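Local coordinates for protein enoyl-CoA hydratase (Mycobacterium avium, PDB 3OC7) that probably catalyses the reversible addition of water to the double bond of enoyl-CoA thioesters in fatty acid metabolism, as a member of the crotonase family, at residues 58-69 with 109-120. Numbering follows the deposited sequence.
Sequences VVVLAHTGGTFC and LPVIAAIDGHVR
H63 reaches across from the end of strand 58-63 and takes the place of a backbone acceptor for D116. Its CB carries the ring with CG between the backbone N and the carbonyl carbon (chi1 70°), which brings the imidazole to segment 109-120. From there H63 CD2 lies 3.5 Å from A114 O. H63 CE1 comes near D116 O. H63 NE2 accepts the D116 N-H at 3.0 Å, the donor lying exactly in the ring plane. On the other side of the ring ND1 donates to T64 O; because NE2 accepts the D116 N-H, it must be the unprotonated nitrogen. F68 CA sits over the centre of one face. Where the strands begin to part, a water takes the H63 N-H and donates to A114 O.

Before this point, strands 58-63 and 111-115 pair in parallel through V59, L61, I112 and A114, the V59 N to P110 O bond being nearly straight (176°). V58 CG2 meets I112 CD1 at 3.8 Å and V60 CG1 meets A114 CB, on the face covered by helix 196-208. Beyond the loops the segments pair again, in a different sheet: G66 O accepts from H118 N and F68 N donates to H118 O, with a beta bulge between T67 and C69. The F68 side chain, CG anti to N (chi1 172°), turns one ring face to I115 CG1, offset toward the rim at 4.1 Å, while its CB lies beside V119 CG2; V127 of helix 123-129 also touches F68.

Each segment thus runs from the larger mixed sheet into the small three-stranded parallel one, consistent with the repeated beta-beta-alpha units of the crotonase fold. With both ring nitrogens engaged, H63 is most simply read as neutral, its proton on ND1, tying the two segments together where regular strand pairing lapses.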
ATOM      1  N   VAL A  58     -23.865  13.110  -4.206  1.00 12.76           N
ATOM      2  CA  VAL A  58     -22.439  13.221  -4.531  1.00 11.97           C
ATOM      3  C   VAL A  58     -22.061  14.695  -4.787  1.00 11.24           C
ATOM      4  O   VAL A  58     -22.924  15.477  -5.259  1.00 11.64           O
ATOM      5  CB  VAL A  58     -22.068  12.294  -5.745  1.00 12.09           C
ATOM      6  CG1 VAL A  58     -22.834  12.689  -7.009  1.00 14.41           C
ATOM      7  CG2 VAL A  58     -20.552  12.264  -6.021  1.00 13.02           C
ATOM      8  N   VAL A  59     -20.813  15.070  -4.462  1.00 10.79           N
ATOM      9  CA  VAL A  59     -20.229  16.404  -4.762  1.00 11.01           C
ATOM     10  C   VAL A  59     -19.059  16.346  -5.751  1.00 10.57           C
ATOM     11  O   VAL A  59     -18.211  15.441  -5.640  1.00 10.91           O
ATOM     12  CB  VAL A  59     -19.670  17.043  -3.445  1.00 10.62           C
ATOM     13  CG1 VAL A  59     -18.889  18.358  -3.707  1.00 12.32           C
ATOM     14  CG2 VAL A  59     -20.786  17.289  -2.444  1.00 14.05           C
ATOM     15  N   VAL A  60     -18.993  17.292  -6.705  1.00 10.22           N
ATOM     16  CA  VAL A  60     -17.797  17.500  -7.557  1.00 10.34           C
ATOM     17  C   VAL A  60     -17.062  18.785  -7.142  1.00 10.37           C
ATOM     18  O   VAL A  60     -17.696  19.854  -7.051  1.00 11.54           O
ATOM     19  CB  VAL A  60     -18.162  17.555  -9.079  1.00  9.85           C
ATOM     20  CG1 VAL A  60     -16.919  17.901  -9.958  1.00 10.67           C
ATOM     21  CG2 VAL A  60     -18.848  16.249  -9.532  1.00 10.86           C
ATOM     22  N   LEU A  61     -15.752  18.681  -6.865  1.00  9.87           N
ATOM     23  CA  LEU A  61     -14.898  19.841  -6.573  1.00 10.20           C
ATOM     24  C   LEU A  61     -14.106  20.203  -7.849  1.00 10.23           C
ATOM     25  O   LEU A  61     -13.149  19.487  -8.210  1.00 10.64           O
ATOM     26  CB  LEU A  61     -13.953  19.545  -5.390  1.00 10.27           C
ATOM     27  CG  LEU A  61     -12.974  20.631  -4.900  1.00  9.81           C
ATOM     28  CD1 LEU A  61     -13.673  21.941  -4.450  1.00 13.19           C
ATOM     29  CD2 LEU A  61     -12.046  20.099  -3.775  1.00 12.03           C
ATOM     30  N   ALA A  62     -14.495  21.314  -8.506  1.00 10.54           N
ATOM     31  CA  ALA A  62     -13.977  21.769  -9.812  1.00 11.01           C
ATOM     32  C   ALA A  62     -13.212  23.106  -9.685  1.00 10.90           C
ATOM     33  O   ALA A  62     -13.106  23.657  -8.575  1.00 10.90           O
ATOM     34  CB  ALA A  62     -15.143  21.885 -10.815  1.00 11.41           C
ATOM     35  N   HIS A  63     -12.660  23.613 -10.802  1.00 10.67           N
ATOM     36  CA  HIS A  63     -11.928  24.912 -10.803  1.00 11.05           C
ATOM     37  C   HIS A  63     -12.070  25.660 -12.136  1.00 12.20           C
ATOM     38  O   HIS A  63     -12.312  25.029 -13.183  1.00 12.84           O
ATOM     39  CB  HIS A  63     -10.427  24.745 -10.445  1.00 11.44           C
ATOM     40  CG  HIS A  63      -9.612  24.061 -11.509  1.00 10.84           C
ATOM     41  ND1 HIS A  63      -8.794  24.741 -12.392  1.00 10.85           N
ATOM     42  CD2 HIS A  63      -9.470  22.745 -11.811  1.00 11.28           C
ATOM     43  CE1 HIS A  63      -8.197  23.876 -13.196  1.00 11.73           C
ATOM     44  NE2 HIS A  63      -8.598  22.657 -12.871  1.00 12.58           N
ATOM     45  N   THR A  64     -11.950  26.995 -12.068  1.00 11.81           N
ATOM     46  CA  THR A  64     -11.703  27.829 -13.260  1.00 12.84           C
ATOM     47  C   THR A  64     -10.193  28.063 -13.401  1.00 13.18           C
ATOM     48  O   THR A  64      -9.421  27.816 -12.464  1.00 12.58           O
ATOM     49  CB  THR A  64     -12.462  29.201 -13.212  1.00 12.59           C
ATOM     50  OG1 THR A  64     -11.996  29.985 -12.109  1.00 13.52           O
ATOM     51  CG2 THR A  64     -13.975  29.010 -13.122  1.00 15.43           C
ATOM     52  N   GLY A  65      -9.778  28.537 -14.574  1.00 14.51           N
ATOM     53  CA  GLY A  65      -8.368  28.872 -14.839  1.00 14.31           C
ATOM     54  C   GLY A  65      -7.387  27.714 -15.048  1.00 14.83           C
ATOM     55  O   GLY A  65      -7.775  26.550 -15.000  1.00 15.20           O
ATOM     56  N   GLY A  66      -6.110  28.048 -15.262  1.00 14.57           N
ATOM     57  CA  GLY A  66      -5.061  27.068 -15.573  1.00 15.13           C
ATOM     58  C   GLY A  66      -4.385  26.403 -14.380  1.00 14.48           C
ATOM     59  O   GLY A  66      -3.529  25.522 -14.567  1.00 14.28           O
ATOM     60  N   THR A  67      -4.749  26.836 -13.167  1.00 13.97           N
ATOM     61  CA  THR A  67      -4.227  26.279 -11.902  1.00 13.91           C
ATOM     62  C   THR A  67      -5.409  25.776 -11.041  1.00 13.39           C
ATOM     63  O   THR A  67      -6.366  26.529 -10.756  1.00 12.88           O
ATOM     64  CB  THR A  67      -3.361  27.343 -11.128  1.00 14.07           C
ATOM     65  OG1 THR A  67      -2.192  27.666 -11.884  1.00 16.60           O
ATOM     66  CG2 THR A  67      -2.927  26.852  -9.723  1.00 14.12           C
ATOM     67  N   PHE A  68      -5.347  24.504 -10.622  1.00 12.78           N
ATOM     68  CA  PHE A  68      -6.333  23.948  -9.660  1.00 12.73           C
ATOM     69  C   PHE A  68      -6.233  24.671  -8.309  1.00 13.49           C
ATOM     70  O   PHE A  68      -7.240  25.244  -7.828  1.00 13.12           O
ATOM     71  CB  PHE A  68      -6.173  22.405  -9.507  1.00 12.86           C
ATOM     72  CG  PHE A  68      -7.027  21.787  -8.389  1.00 11.74           C
ATOM     73  CD1 PHE A  68      -6.445  21.450  -7.159  1.00 13.15           C
ATOM     74  CD2 PHE A  68      -8.397  21.545  -8.562  1.00 14.52           C
ATOM     75  CE1 PHE A  68      -7.198  20.889  -6.121  1.00 15.10           C
ATOM     76  CE2 PHE A  68      -9.173  20.964  -7.519  1.00 14.66           C
ATOM     77  CZ  PHE A  68      -8.553  20.646  -6.289  1.00 14.59           C
ATOM     78  N   CYS A  69      -5.024  24.661  -7.728  1.00 13.44           N
ATOM     79  CA  CYS A  69      -4.693  25.332  -6.449  1.00 14.62           C
ATOM     80  C   CYS A  69      -3.182  25.300  -6.208  1.00 15.78           C
ATOM     81  O   CYS A  69      -2.575  24.236  -6.220  1.00 15.70           O
ATOM     82  CB  CYS A  69      -5.420  24.670  -5.255  1.00 13.91           C
ATOM     83  SG  CYS A  69      -5.065  25.382  -3.592  1.00 16.40           S
ATOM     84  N   LEU A 109     -21.285  12.522   2.176  1.00  9.97           N
ATOM     85  CA  LEU A 109     -21.242  12.534   0.696  1.00 10.08           C
ATOM     86  C   LEU A 109     -19.872  12.126   0.132  1.00  9.95           C
ATOM     87  O   LEU A 109     -18.838  12.665   0.574  1.00 10.53           O
ATOM     88  CB  LEU A 109     -21.574  13.946   0.173  1.00 10.81           C
ATOM     89  CG  LEU A 109     -22.934  14.563   0.504  1.00  8.63           C
ATOM     90  CD1 LEU A 109     -22.961  16.055   0.169  1.00 11.58           C
ATOM     91  CD2 LEU A 109     -24.040  13.821  -0.231  1.00 13.54           C
ATOM     92  N   PRO A 110     -19.847  11.197  -0.855  1.00  9.50           N
ATOM     93  CA  PRO A 110     -18.634  11.051  -1.683  1.00  9.47           C
ATOM     94  C   PRO A 110     -18.249  12.387  -2.376  1.00  8.86           C
ATOM     95  O   PRO A 110     -19.144  13.098  -2.908  1.00  9.60           O
ATOM     96  CB  PRO A 110     -19.045   9.983  -2.723  1.00 10.26           C
ATOM     97  CG  PRO A 110     -20.167   9.183  -2.045  1.00 10.84           C
ATOM     98  CD  PRO A 110     -20.926  10.270  -1.284  1.00  9.66           C
ATOM     99  N   VAL A 111     -16.953  12.737  -2.346  1.00  9.43           N
ATOM    100  CA  VAL A 111     -16.415  13.973  -2.979  1.00  8.56           C
ATOM    101  C   VAL A 111     -15.379  13.612  -4.074  1.00  8.12           C
ATOM    102  O   VAL A 111     -14.384  12.892  -3.802  1.00  9.28           O
ATOM    103  CB  VAL A 111     -15.792  14.947  -1.923  1.00  8.24           C
ATOM    104  CG1 VAL A 111     -15.389  16.267  -2.602  1.00  8.81           C
ATOM    105  CG2 VAL A 111     -16.746  15.218  -0.759  1.00 10.02           C
ATOM    106  N   ILE A 112     -15.634  14.102  -5.297  1.00  8.92           N
ATOM    107  CA  ILE A 112     -14.820  13.808  -6.491  1.00  8.85           C
ATOM    108  C   ILE A 112     -14.094  15.065  -7.022  1.00  9.41           C
ATOM    109  O   ILE A 112     -14.749  16.036  -7.430  1.00 10.37           O
ATOM    110  CB  ILE A 112     -15.688  13.196  -7.652  1.00  9.00           C
ATOM    111  CG1 ILE A 112     -16.526  12.016  -7.144  1.00  9.88           C
ATOM    112  CG2 ILE A 112     -14.794  12.811  -8.861  1.00  9.82           C
ATOM    113  CD1 ILE A 112     -17.487  11.469  -8.206  1.00 11.82           C
ATOM    114  N   ALA A 113     -12.752  15.051  -7.058  1.00  8.78           N
ATOM    115  CA  ALA A 113     -12.003  16.192  -7.644  1.00  9.23           C
ATOM    116  C   ALA A 113     -11.925  16.104  -9.177  1.00  9.23           C
ATOM    117  O   ALA A 113     -11.649  15.026  -9.753  1.00  9.23           O
ATOM    118  CB  ALA A 113     -10.583  16.282  -7.038  1.00 10.14           C
ATOM    119  N   ALA A 114     -12.150  17.249  -9.825  1.00  8.81           N
ATOM    120  CA  ALA A 114     -12.033  17.389 -11.292  1.00  9.37           C
ATOM    121  C   ALA A 114     -10.903  18.389 -11.622  1.00  9.79           C
ATOM    122  O   ALA A 114     -11.108  19.613 -11.551  1.00 11.00           O
ATOM    123  CB  ALA A 114     -13.395  17.824 -11.919  1.00 10.16           C
ATOM    124  N   ILE A 115      -9.715  17.851 -11.949  1.00  9.40           N
ATOM    125  CA  ILE A 115      -8.465  18.625 -12.095  1.00  9.95           C
ATOM    126  C   ILE A 115      -8.075  18.741 -13.584  1.00  9.98           C
ATOM    127  O   ILE A 115      -7.978  17.731 -14.261  1.00  9.64           O
ATOM    128  CB  ILE A 115      -7.283  17.923 -11.312  1.00  9.55           C
ATOM    129  CG1 ILE A 115      -7.637  17.669  -9.823  1.00  9.24           C
ATOM    130  CG2 ILE A 115      -5.948  18.671 -11.473  1.00  9.77           C
ATOM    131  CD1 ILE A 115      -6.879  16.459  -9.177  1.00 11.54           C
ATOM    132  N   ASP A 116      -7.836  19.969 -14.085  1.00 10.10           N
ATOM    133  CA  ASP A 116      -7.163  20.134 -15.419  1.00 12.19           C
ATOM    134  C   ASP A 116      -6.231  21.363 -15.400  1.00 12.49           C
ATOM    135  O   ASP A 116      -6.467  22.382 -16.093  1.00 13.48           O
ATOM    136  CB  ASP A 116      -8.170  20.178 -16.597  1.00 12.37           C
ATOM    137  CG  ASP A 116      -7.528  19.839 -17.945  1.00 16.23           C
ATOM    138  OD1 ASP A 116      -6.455  19.181 -17.984  1.00 16.14           O
ATOM    139  OD2 ASP A 116      -8.097  20.251 -18.992  1.00 22.91           O
ATOM    140  N   GLY A 117      -5.170  21.266 -14.604  1.00 12.29           N
ATOM    141  CA  GLY A 117      -4.257  22.396 -14.350  1.00 13.27           C
ATOM    142  C   GLY A 117      -3.204  22.068 -13.300  1.00 12.44           C
ATOM    143  O   GLY A 117      -3.121  20.920 -12.840  1.00 13.04           O
ATOM    144  N   HIS A 118      -2.419  23.073 -12.905  1.00 13.05           N
ATOM    145  CA  HIS A 118      -1.293  22.890 -11.983  1.00 12.93           C
ATOM    146  C   HIS A 118      -1.738  22.698 -10.521  1.00 12.43           C
ATOM    147  O   HIS A 118      -2.705  23.333 -10.055  1.00 12.17           O
ATOM    148  CB  HIS A 118      -0.290  24.058 -12.116  1.00 13.70           C
ATOM    149  CG  HIS A 118       0.139  24.332 -13.533  1.00 14.21           C
ATOM    150  ND1 HIS A 118       0.831  23.415 -14.299  1.00 17.28           N
ATOM    151  CD2 HIS A 118      -0.014  25.434 -14.310  1.00 16.41           C
ATOM    152  CE1 HIS A 118       1.075  23.938 -15.491  1.00 16.68           C
ATOM    153  NE2 HIS A 118       0.569  25.158 -15.523  1.00 17.79           N
ATOM    154  N   VAL A 119      -1.042  21.791  -9.822  1.00 12.50           N
ATOM    155  CA  VAL A 119      -1.241  21.517  -8.387  1.00 11.91           C
ATOM    156  C   VAL A 119       0.108  21.683  -7.623  1.00 11.73           C
ATOM    157  O   VAL A 119       1.105  21.028  -7.965  1.00 12.07           O
ATOM    158  CB  VAL A 119      -1.792  20.074  -8.164  1.00 11.50           C
ATOM    159  CG1 VAL A 119      -1.930  19.714  -6.642  1.00 11.16           C
ATOM    160  CG2 VAL A 119      -3.118  19.850  -8.918  1.00 10.96           C
ATOM    161  N   ARG A 120       0.135  22.569  -6.621  1.00 12.71           N
ATOM    162  CA  ARG A 120       1.349  22.792  -5.796  1.00 13.62           C
ATOM    163  C   ARG A 120       0.973  22.964  -4.303  1.00 13.23           C
ATOM    164  O   ARG A 120      -0.140  23.383  -3.977  1.00 13.35           O
ATOM    165  CB  ARG A 120       2.159  24.025  -6.265  1.00 13.90           C
ATOM    166  CG  ARG A 120       2.618  24.077  -7.730  1.00 15.30           C
ATOM    167  CD  ARG A 120       3.765  23.090  -8.024  1.00 17.37           C
ATOM    168  NE  ARG A 120       4.290  23.218  -9.385  1.00 18.36           N
ATOM    169  CZ  ARG A 120       3.752  22.657 -10.467  1.00 18.61           C
ATOM    170  NH1 ARG A 120       2.654  21.912 -10.372  1.00 17.86           N
ATOM    171  NH2 ARG A 120       4.305  22.858 -11.657  1.00 20.29           N
TER
HETATM  172  O   HOH W   1     -12.562  21.464 -13.058  1.00 11.98           O